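Local coordinates for protein sugar kinase, pfkB family (Thermotoga maritima, PDB 2AJR) that probably phosphorylates a sugar phosphate such as fructose 1-phosphate with ATP, acting as a pfkB-family carbohydrate kinase, at residues 14-19 and 68-73; 98-103 and 124-129; 200-205 and 236-241. One frame throughout, in Å; residues are numbered along the deposited sequence.

In the fold
All three contacts reach the large mixed sheet of this ribokinase-like kinase. Interactions 1 and 3 are buried pairings of neighbouring parallel strands, on opposite sides of the chain's centre and about 20 Å apart between centres; four backbone hydrogen bonds join the first pair, two the second, where one strand soon gives way to loop. Interaction 2 lies at the sheet's margin, is partly exposed, and joins strand end to loop by apolar packing and a carbonyl oxygen against a proline ring, with a second subunit close by. Interactions 1 and 2 touch: strand 68-75 pairs with strand 93-100, and the Phe73 ring packs on Val98, Val100 and Val128, whereas interaction 3 touches neither.

Interaction 1. Residues 14-19 and 68-73; sequences VLTVTL and SVATGF
Val14 opens the pairing by accepting Val69 N at its carbonyl O, 2.8 Å away, while its CB sits beside that of Ser68. Leu15 turns to the other face, where CD1 rests 3.8 Å from Thr71 CG2, the two side chains crossing obliquely under the cover of Tyr140. Thr16 bonds the two residues flanking Ala70: its N donates to Val69 O, and its O receives Thr71 N in an almost straight bond (174°). One residue bonding both flanks of its opposite number is the pattern of parallel strands, here two neighbours in the central sheet of the ribokinase-like fold, with helix 53-63 over the Thr16 and Ala70 face and helix 130-144 over the other. Thr16 OG1, at chi1 70° between its own N and carbonyl carbon, bonds Ser58 OG and a water. Val17 puts CG2 3.6 Å from Thr71 CG2, side by side, while Thr71 OG1, anti to its N, bonds Asn96 O. Thr18 N donates to Thr71 O, 24° out of the carbonyl plane; the same water donates to this oxygen and bonds Thr18 OG1, satisfying buried polar atoms. Leu19 sets its carbonyl O at the Phe73 ring edge, 3.4 Å from CD2, and lays CD2 4.0 Å from Phe73 CE2.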
loop_
_atom_site.group_PDB
_atom_site.type_symbol
_atom_site.label_atom_id
_atom_site.label_comp_id
_atom_site.label_asym_id
_atom_site.label_seq_id
_atom_site.Cartn_x
_atom_site.Cartn_y
_atom_site.Cartn_z
ATOM N N VAL A 14 -31.518 4.521 4.349
ATOM C CA VAL A 14 -30.522 5.569 4.169
ATOM C C VAL A 14 -29.752 5.370 2.872
ATOM O O VAL A 14 -29.473 4.242 2.478
ATOM C CB VAL A 14 -29.525 5.570 5.358
ATOM C CG1 VAL A 14 -28.477 6.676 5.217
ATOM C CG2 VAL A 14 -30.269 5.691 6.688
ATOM N N LEU A 15 -29.410 6.480 2.218
ATOM C CA LEU A 15 -28.491 6.496 1.075
ATOM C C LEU A 15 -27.173 7.139 1.494
ATOM O O LEU A 15 -27.185 8.281 1.958
ATOM C CB LEU A 15 -29.088 7.309 -0.077
ATOM C CG LEU A 15 -28.180 7.686 -1.265
ATOM C CD1 LEU A 15 -27.702 6.428 -1.991
ATOM C CD2 LEU A 15 -28.869 8.646 -2.228
ATOM N N THR A 16 -26.053 6.430 1.320
ATOM C CA THR A 16 -24.735 7.012 1.560
ATOM C C THR A 16 -24.025 7.201 0.219
ATOM O O THR A 16 -24.020 6.303 -0.634
ATOM C CB THR A 16 -23.844 6.163 2.507
ATOM O OG1 THR A 16 -23.441 4.943 1.864
ATOM C CG2 THR A 16 -24.573 5.834 3.784
ATOM N N VAL A 17 -23.435 8.385 0.048
ATOM C CA VAL A 17 -22.705 8.732 -1.152
ATOM C C VAL A 17 -21.244 8.870 -0.788
ATOM O O VAL A 17 -20.902 9.632 0.099
ATOM C CB VAL A 17 -23.180 10.068 -1.693
ATOM C CG1 VAL A 17 -22.238 10.568 -2.818
ATOM C CG2 VAL A 17 -24.639 9.951 -2.146
ATOM N N THR A 18 -20.390 8.134 -1.482
ATOM C CA THR A 18 -18.943 8.174 -1.268
ATOM C C THR A 18 -18.314 8.294 -2.644
ATOM O O THR A 18 -18.052 7.300 -3.308
ATOM C CB THR A 18 -18.443 6.874 -0.597
ATOM O OG1 THR A 18 -19.197 6.631 0.597
ATOM C CG2 THR A 18 -16.961 6.954 -0.291
ATOM N N LEU A 19 -18.102 9.514 -3.101
ATOM C CA LEU A 19 -17.623 9.712 -4.447
ATOM C C LEU A 19 -16.211 9.191 -4.614
ATOM O O LEU A 19 -15.812 8.848 -5.734
ATOM C CB LEU A 19 -17.728 11.183 -4.846
ATOM C CG LEU A 19 -19.168 11.700 -4.938
ATOM C CD1 LEU A 19 -19.211 13.029 -5.671
ATOM C CD2 LEU A 19 -20.087 10.690 -5.624
ATOM N N SER A 68 -28.777 0.378 4.429
ATOM C CA SER A 68 -28.457 1.516 3.586
ATOM C C SER A 68 -28.189 1.073 2.165
ATOM O O SER A 68 -27.852 -0.079 1.938
ATOM C CB SER A 68 -27.242 2.295 4.139
ATOM O OG SER A 68 -26.125 1.452 4.451
ATOM N N VAL A 69 -28.356 1.994 1.217
ATOM C CA VAL A 69 -27.761 1.859 -0.115
ATOM C C VAL A 69 -26.492 2.696 -0.177
ATOM O O VAL A 69 -26.508 3.882 0.168
ATOM C CB VAL A 69 -28.697 2.337 -1.225
ATOM C CG1 VAL A 69 -27.987 2.252 -2.590
ATOM C CG2 VAL A 69 -29.972 1.509 -1.220
ATOM N N ALA A 70 -25.394 2.074 -0.604
ATOM C CA ALA A 70 -24.117 2.761 -0.734
ATOM C C ALA A 70 -23.860 3.059 -2.202
ATOM O O ALA A 70 -23.857 2.145 -3.027
ATOM C CB ALA A 70 -22.988 1.912 -0.170
ATOM N N THR A 71 -23.639 4.331 -2.533
ATOM C CA THR A 71 -23.289 4.706 -3.896
ATOM C C THR A 71 -21.996 5.552 -3.990
ATOM O O THR A 71 -21.443 5.973 -2.974
ATOM C CB THR A 71 -24.455 5.438 -4.585
ATOM O OG1 THR A 71 -24.212 5.454 -6.000
ATOM C CG2 THR A 71 -24.593 6.844 -4.055
ATOM N N GLY A 72 -21.541 5.775 -5.228
ATOM C CA GLY A 72 -20.236 6.367 -5.504
ATOM C C GLY A 72 -19.591 5.830 -6.781
ATOM O O GLY A 72 -20.270 5.317 -7.671
ATOM N N PHE A 73 -18.270 5.949 -6.876
ATOM C CA PHE A 73 -17.540 5.395 -8.009
ATOM C C PHE A 73 -16.583 4.329 -7.511
ATOM O O PHE A 73 -15.938 4.524 -6.504
ATOM C CB PHE A 73 -16.741 6.478 -8.730
ATOM C CG PHE A 73 -17.571 7.615 -9.234
ATOM C CD1 PHE A 73 -18.408 7.445 -10.326
ATOM C CD2 PHE A 73 -17.504 8.859 -8.636
ATOM C CE1 PHE A 73 -19.185 8.493 -10.800
ATOM C CE2 PHE A 73 -18.283 9.914 -9.110
ATOM C CZ PHE A 73 -19.127 9.721 -10.194
HETATM O O HOH W 1 -21.191 5.186 -0.231
#

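Interaction 2. Residues 98-103 and 124-129; sequences VYVEGE and PGPDVT
Val100 and Pro126 form the apolar centre of this contact, the valine CG2 lying 4.1 Å from the proline CG. The two side chains cross at about a right angle, so a methyl meets one corner of the ring. In Val100, chi1 of -62° sets CG1 beside the backbone N, anti to the carbonyl carbon, and leaves CG2 between N and carbonyl carbon; from its place CG1 approaches Val128 CG2 at a looser 4.4 Å. One branched residue thus serves two partners. Both valines also pack on Phe73 of the sheet.

The second kind of contact sets ring carbons against backbone. Glu103 O approaches the proline ring, 3.4 Å from Pro126 CD and 3.7 Å from both CB and CG, while Pro126 CB lies 4.1 Å from Gly102 C. Glycine suits position 102 twice over: its positive phi of 117° is unfavourable for other residues, and a side chain there would press on Pro126 CB. A rigid proline, with no N-H to satisfy, fits the buried side of the loop.

The polar groups find partners beyond the two segments. Glu103 OE1 and OE2 accept Met78 N and Tyr77 N at the start of helix 76-89, an arrangement that would suit a charged carboxylate. Asp127 OD1 forms a salt bridge with Lys45 of the second subunit, whose NZ also bonds Gly125 O.

The whole is a loop packed on the end of the strand outermost in this chain's large sheet: residues 125-128 run roughly antiparallel to 100-103 without pairing, and Thr129 then supplies the N-cap of helix 130-144, beside the subunit interface.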
loop_
_atom_site.group_PDB
_atom_site.type_symbol
_atom_site.label_atom_id
_atom_site.label_comp_id
_atom_site.label_asym_id
_atom_site.label_seq_id
_atom_site.Cartn_x
_atom_site.Cartn_y
_atom_site.Cartn_z
ATOM N N VAL A 98 -21.313 3.388 -9.641
ATOM C CA VAL A 98 -20.958 3.493 -11.045
ATOM C C VAL A 98 -19.516 3.022 -11.202
ATOM O O VAL A 98 -18.608 3.533 -10.528
ATOM C CB VAL A 98 -21.077 4.931 -11.532
ATOM C CG1 VAL A 98 -20.373 5.107 -12.872
ATOM C CG2 VAL A 98 -22.530 5.311 -11.600
ATOM N N TYR A 99 -19.318 2.056 -12.094
ATOM C CA TYR A 99 -18.016 1.466 -12.344
ATOM C C TYR A 99 -17.250 2.300 -13.345
ATOM O O TYR A 99 -17.756 2.580 -14.417
ATOM C CB TYR A 99 -18.178 0.031 -12.848
ATOM C CG TYR A 99 -18.560 -0.875 -11.708
ATOM C CD1 TYR A 99 -19.859 -0.887 -11.221
ATOM C CD2 TYR A 99 -17.613 -1.677 -11.076
ATOM C CE1 TYR A 99 -20.213 -1.672 -10.154
ATOM C CE2 TYR A 99 -17.971 -2.487 -10.003
ATOM C CZ TYR A 99 -19.275 -2.466 -9.549
ATOM O OH TYR A 99 -19.662 -3.245 -8.497
ATOM N N VAL A 100 -16.037 2.693 -12.986
ATOM C CA VAL A 100 -15.239 3.585 -13.804
ATOM C C VAL A 100 -13.967 2.873 -14.246
ATOM O O VAL A 100 -13.620 1.828 -13.713
ATOM C CB VAL A 100 -14.904 4.909 -13.042
ATOM C CG1 VAL A 100 -16.167 5.661 -12.696
ATOM C CG2 VAL A 100 -14.103 4.645 -11.754
ATOM N N GLU A 101 -13.306 3.435 -15.250
ATOM C CA GLU A 101 -12.023 2.942 -15.741
ATOM C C GLU A 101 -11.029 3.519 -14.757
ATOM O O GLU A 101 -11.099 4.698 -14.439
ATOM C CB GLU A 101 -11.790 3.463 -17.180
ATOM C CG GLU A 101 -10.782 2.691 -18.072
ATOM C CD GLU A 101 -11.214 1.256 -18.400
ATOM O OE1 GLU A 101 -12.260 1.075 -19.072
ATOM O OE2 GLU A 101 -10.499 0.298 -18.003
ATOM N N GLY A 102 -10.136 2.719 -14.205
ATOM C CA GLY A 102 -9.187 3.266 -13.222
ATOM C C GLY A 102 -9.396 2.628 -11.874
ATOM O O GLY A 102 -10.444 2.059 -11.616
ATOM N N GLU A 103 -8.395 2.731 -11.012
ATOM C CA GLU A 103 -8.399 2.012 -9.748
ATOM C C GLU A 103 -9.003 2.796 -8.586
ATOM O O GLU A 103 -8.665 3.958 -8.368
ATOM C CB GLU A 103 -6.974 1.604 -9.388
ATOM C CG GLU A 103 -6.372 0.576 -10.351
ATOM C CD GLU A 103 -6.933 -0.844 -10.184
ATOM O OE1 GLU A 103 -7.329 -1.197 -9.056
ATOM O OE2 GLU A 103 -6.961 -1.601 -11.183
ATOM N N PRO A 124 -5.239 9.745 -4.250
ATOM C CA PRO A 124 -6.272 10.672 -4.700
ATOM C C PRO A 124 -7.533 10.023 -5.261
ATOM O O PRO A 124 -8.577 10.657 -5.260
ATOM C CB PRO A 124 -5.554 11.452 -5.804
ATOM C CG PRO A 124 -4.592 10.469 -6.374
ATOM C CD PRO A 124 -4.130 9.629 -5.219
ATOM N N GLY A 125 -7.435 8.800 -5.780
ATOM C CA GLY A 125 -8.560 8.169 -6.456
ATOM C C GLY A 125 -8.457 8.288 -7.963
ATOM O O GLY A 125 -7.622 9.016 -8.467
ATOM N N PRO A 126 -9.344 7.595 -8.693
ATOM C CA PRO A 126 -9.313 7.582 -10.159
ATOM C C PRO A 126 -9.854 8.859 -10.776
ATOM O O PRO A 126 -10.667 9.534 -10.167
ATOM C CB PRO A 126 -10.262 6.444 -10.512
ATOM C CG PRO A 126 -11.253 6.465 -9.402
ATOM C CD PRO A 126 -10.480 6.815 -8.164
ATOM N N ASP A 127 -9.404 9.165 -11.986
ATOM C CA ASP A 127 -10.044 10.183 -12.811
ATOM C C ASP A 127 -11.426 9.705 -13.220
ATOM O O ASP A 127 -11.563 8.632 -13.798
ATOM C CB ASP A 127 -9.255 10.434 -14.109
ATOM C CG ASP A 127 -8.066 11.350 -13.926
ATOM O OD1 ASP A 127 -7.725 11.711 -12.783
ATOM O OD2 ASP A 127 -7.453 11.689 -14.957
ATOM N N VAL A 128 -12.440 10.512 -12.944
ATOM C CA VAL A 128 -13.785 10.229 -13.396
ATOM C C VAL A 128 -14.128 11.174 -14.539
ATOM O O VAL A 128 -13.866 12.365 -14.473
ATOM C CB VAL A 128 -14.766 10.379 -12.242
ATOM C CG1 VAL A 128 -16.194 10.225 -12.729
ATOM C CG2 VAL A 128 -14.432 9.349 -11.134
ATOM N N THR A 129 -14.690 10.622 -15.599
ATOM C CA THR A 129 -15.083 11.399 -16.763
ATOM C C THR A 129 -16.451 12.042 -16.553
ATOM O O THR A 129 -17.134 11.774 -15.559
ATOM C CB THR A 129 -15.186 10.514 -18.002
ATOM O OG1 THR A 129 -16.345 9.675 -17.891
ATOM C CG2 THR A 129 -13.923 9.663 -18.177
#

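Interaction 3. Residues 200-205 and 236-241; sequences VVKPDL and VSVVSY
Lys202 extends over Val238 toward Ser240 of strand 236-241, just where its own strand, 200-201, has given way to loop. Its CB lies 3.8 Å from Val238 O, and CG, anti to the backbone N (chi1 172°), is a little nearer the same oxygen. CD then passes over the valine side chain at a slant, 4.0 Å from Val238 CG1. A final bend at chi4 (64°) brings NZ to Ser240 OG at 3.4 Å, though the angle is too poor for a hydrogen bond; the ammonium instead has a cation-pi contact with Tyr275 and a long, weak ion pair with Asp246, which also bonds Ser240 OG. A long run of methylenes ending in a charged tip thus suits a side chain that starts in the core and ends among polar groups.

Before it, Val201 N donates to Val236 O and Val238 N to Val201 O, at 2.8 Å for the latter, pairing the strands of a parallel beta-alpha-beta unit whose connection includes helix 220-233. Val200 and Val236 lie side by side on one face, while Val201 CG1 meets Ser237 CB at 3.6 Å on the other. Pro203, lacking an N-H, cannot continue the pairing; its CD sits 3.1 Å from Val238 O. Beyond it, Leu205 CD1 reaches Val239 CG1 at 4.0 Å. The chemistry therefore shifts from backbone hydrogen bonds to side-chain packing as the chains part, consistent with strand 200-201 ending while strand 236-241 runs on.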
loop_
_atom_site.group_PDB
_atom_site.type_symbol
_atom_site.label_atom_id
_atom_site.label_comp_id
_atom_site.label_asym_id
_atom_site.label_seq_id
_atom_site.Cartn_x
_atom_site.Cartn_y
_atom_site.Cartn_z
ATOM N N VAL A 200 -28.059 18.714 8.464
ATOM C CA VAL A 200 -27.011 18.488 9.455
ATOM C C VAL A 200 -25.648 18.586 8.769
ATOM O O VAL A 200 -25.376 17.858 7.825
ATOM C CB VAL A 200 -27.103 17.077 10.075
ATOM C CG1 VAL A 200 -25.986 16.883 11.100
ATOM C CG2 VAL A 200 -28.471 16.842 10.695
ATOM N N VAL A 201 -24.808 19.497 9.232
ATOM C CA VAL A 201 -23.473 19.667 8.668
ATOM C C VAL A 201 -22.430 19.387 9.750
ATOM O O VAL A 201 -22.576 19.803 10.905
ATOM C CB VAL A 201 -23.268 21.082 8.041
ATOM C CG1 VAL A 201 -23.404 22.223 9.100
ATOM C CG2 VAL A 201 -21.931 21.155 7.336
ATOM N N LYS A 202 -21.401 18.640 9.383
ATOM C CA LYS A 202 -20.272 18.385 10.273
ATOM C C LYS A 202 -19.006 18.581 9.449
ATOM O O LYS A 202 -18.571 17.687 8.751
ATOM C CB LYS A 202 -20.356 16.977 10.880
ATOM C CG LYS A 202 -19.131 16.575 11.655
ATOM C CD LYS A 202 -19.443 15.657 12.803
ATOM C CE LYS A 202 -18.166 14.976 13.307
ATOM N NZ LYS A 202 -17.219 15.964 13.855
ATOM N N PRO A 203 -18.445 19.782 9.483
ATOM C CA PRO A 203 -17.305 20.027 8.633
ATOM C C PRO A 203 -16.101 19.199 9.051
ATOM O O PRO A 203 -15.900 18.953 10.239
ATOM C CB PRO A 203 -17.013 21.513 8.835
ATOM C CG PRO A 203 -18.178 22.057 9.522
ATOM C CD PRO A 203 -18.799 20.966 10.277
ATOM N N ASP A 204 -15.338 18.768 8.057
ATOM C CA ASP A 204 -14.108 18.053 8.267
ATOM C C ASP A 204 -12.987 19.074 8.276
ATOM O O ASP A 204 -12.628 19.610 7.240
ATOM C CB ASP A 204 -13.887 17.055 7.142
ATOM C CG ASP A 204 -12.574 16.309 7.274
ATOM O OD1 ASP A 204 -11.903 16.411 8.342
ATOM O OD2 ASP A 204 -12.231 15.604 6.303
ATOM N N LEU A 205 -12.426 19.327 9.448
ATOM C CA LEU A 205 -11.451 20.375 9.593
ATOM C C LEU A 205 -10.038 19.856 9.642
ATOM O O LEU A 205 -9.111 20.660 9.705
ATOM C CB LEU A 205 -11.760 21.187 10.834
ATOM C CG LEU A 205 -13.094 21.926 10.786
ATOM C CD1 LEU A 205 -13.384 22.536 12.146
ATOM C CD2 LEU A 205 -13.098 22.994 9.676
ATOM N N VAL A 236 -28.712 22.026 12.080
ATOM C CA VAL A 236 -27.700 21.745 13.093
ATOM C C VAL A 236 -26.314 21.657 12.478
ATOM O O VAL A 236 -26.135 21.089 11.400
ATOM C CB VAL A 236 -28.047 20.472 13.910
ATOM C CG1 VAL A 236 -27.974 19.244 13.043
ATOM C CG2 VAL A 236 -27.150 20.353 15.151
ATOM N N SER A 237 -25.349 22.265 13.161
ATOM C CA SER A 237 -23.957 22.190 12.777
ATOM C C SER A 237 -23.178 21.568 13.922
ATOM O O SER A 237 -23.449 21.860 15.077
ATOM C CB SER A 237 -23.419 23.580 12.447
ATOM O OG SER A 237 -23.489 24.453 13.552
ATOM N N VAL A 238 -22.242 20.680 13.596
ATOM C CA VAL A 238 -21.373 20.058 14.586
ATOM C C VAL A 238 -19.947 20.341 14.157
ATOM O O VAL A 238 -19.512 19.879 13.106
ATOM C CB VAL A 238 -21.569 18.550 14.680
ATOM C CG1 VAL A 238 -20.666 17.981 15.797
ATOM C CG2 VAL A 238 -23.025 18.205 14.932
ATOM N N VAL A 239 -19.237 21.121 14.971
ATOM C CA VAL A 239 -17.912 21.622 14.626
ATOM C C VAL A 239 -16.885 21.178 15.648
ATOM O O VAL A 239 -17.071 21.354 16.842
ATOM C CB VAL A 239 -17.912 23.160 14.526
ATOM C CG1 VAL A 239 -16.526 23.671 14.278
ATOM C CG2 VAL A 239 -18.878 23.618 13.423
ATOM N N SER A 240 -15.784 20.611 15.160
ATOM C CA SER A 240 -14.772 20.045 16.024
ATOM C C SER A 240 -13.872 21.105 16.541
ATOM O O SER A 240 -13.514 22.051 15.822
ATOM C CB SER A 240 -13.939 19.015 15.308
ATOM O OG SER A 240 -14.720 17.859 15.180
ATOM N N TYR A 241 -13.489 20.905 17.795
ATOM C CA TYR A 241 -12.657 21.828 18.503
ATOM C C TYR A 241 -11.691 21.055 19.386
ATOM O O TYR A 241 -12.103 20.279 20.242
ATOM C CB TYR A 241 -13.543 22.733 19.328
ATOM C CG TYR A 241 -12.760 23.726 20.104
ATOM C CD1 TYR A 241 -12.042 24.735 19.452
ATOM C CD2 TYR A 241 -12.714 23.661 21.502
ATOM C CE1 TYR A 241 -11.314 25.664 20.175
ATOM C CE2 TYR A 241 -11.986 24.581 22.226
ATOM C CZ TYR A 241 -11.292 25.577 21.563
ATOM O OH TYR A 241 -10.586 26.476 22.293
#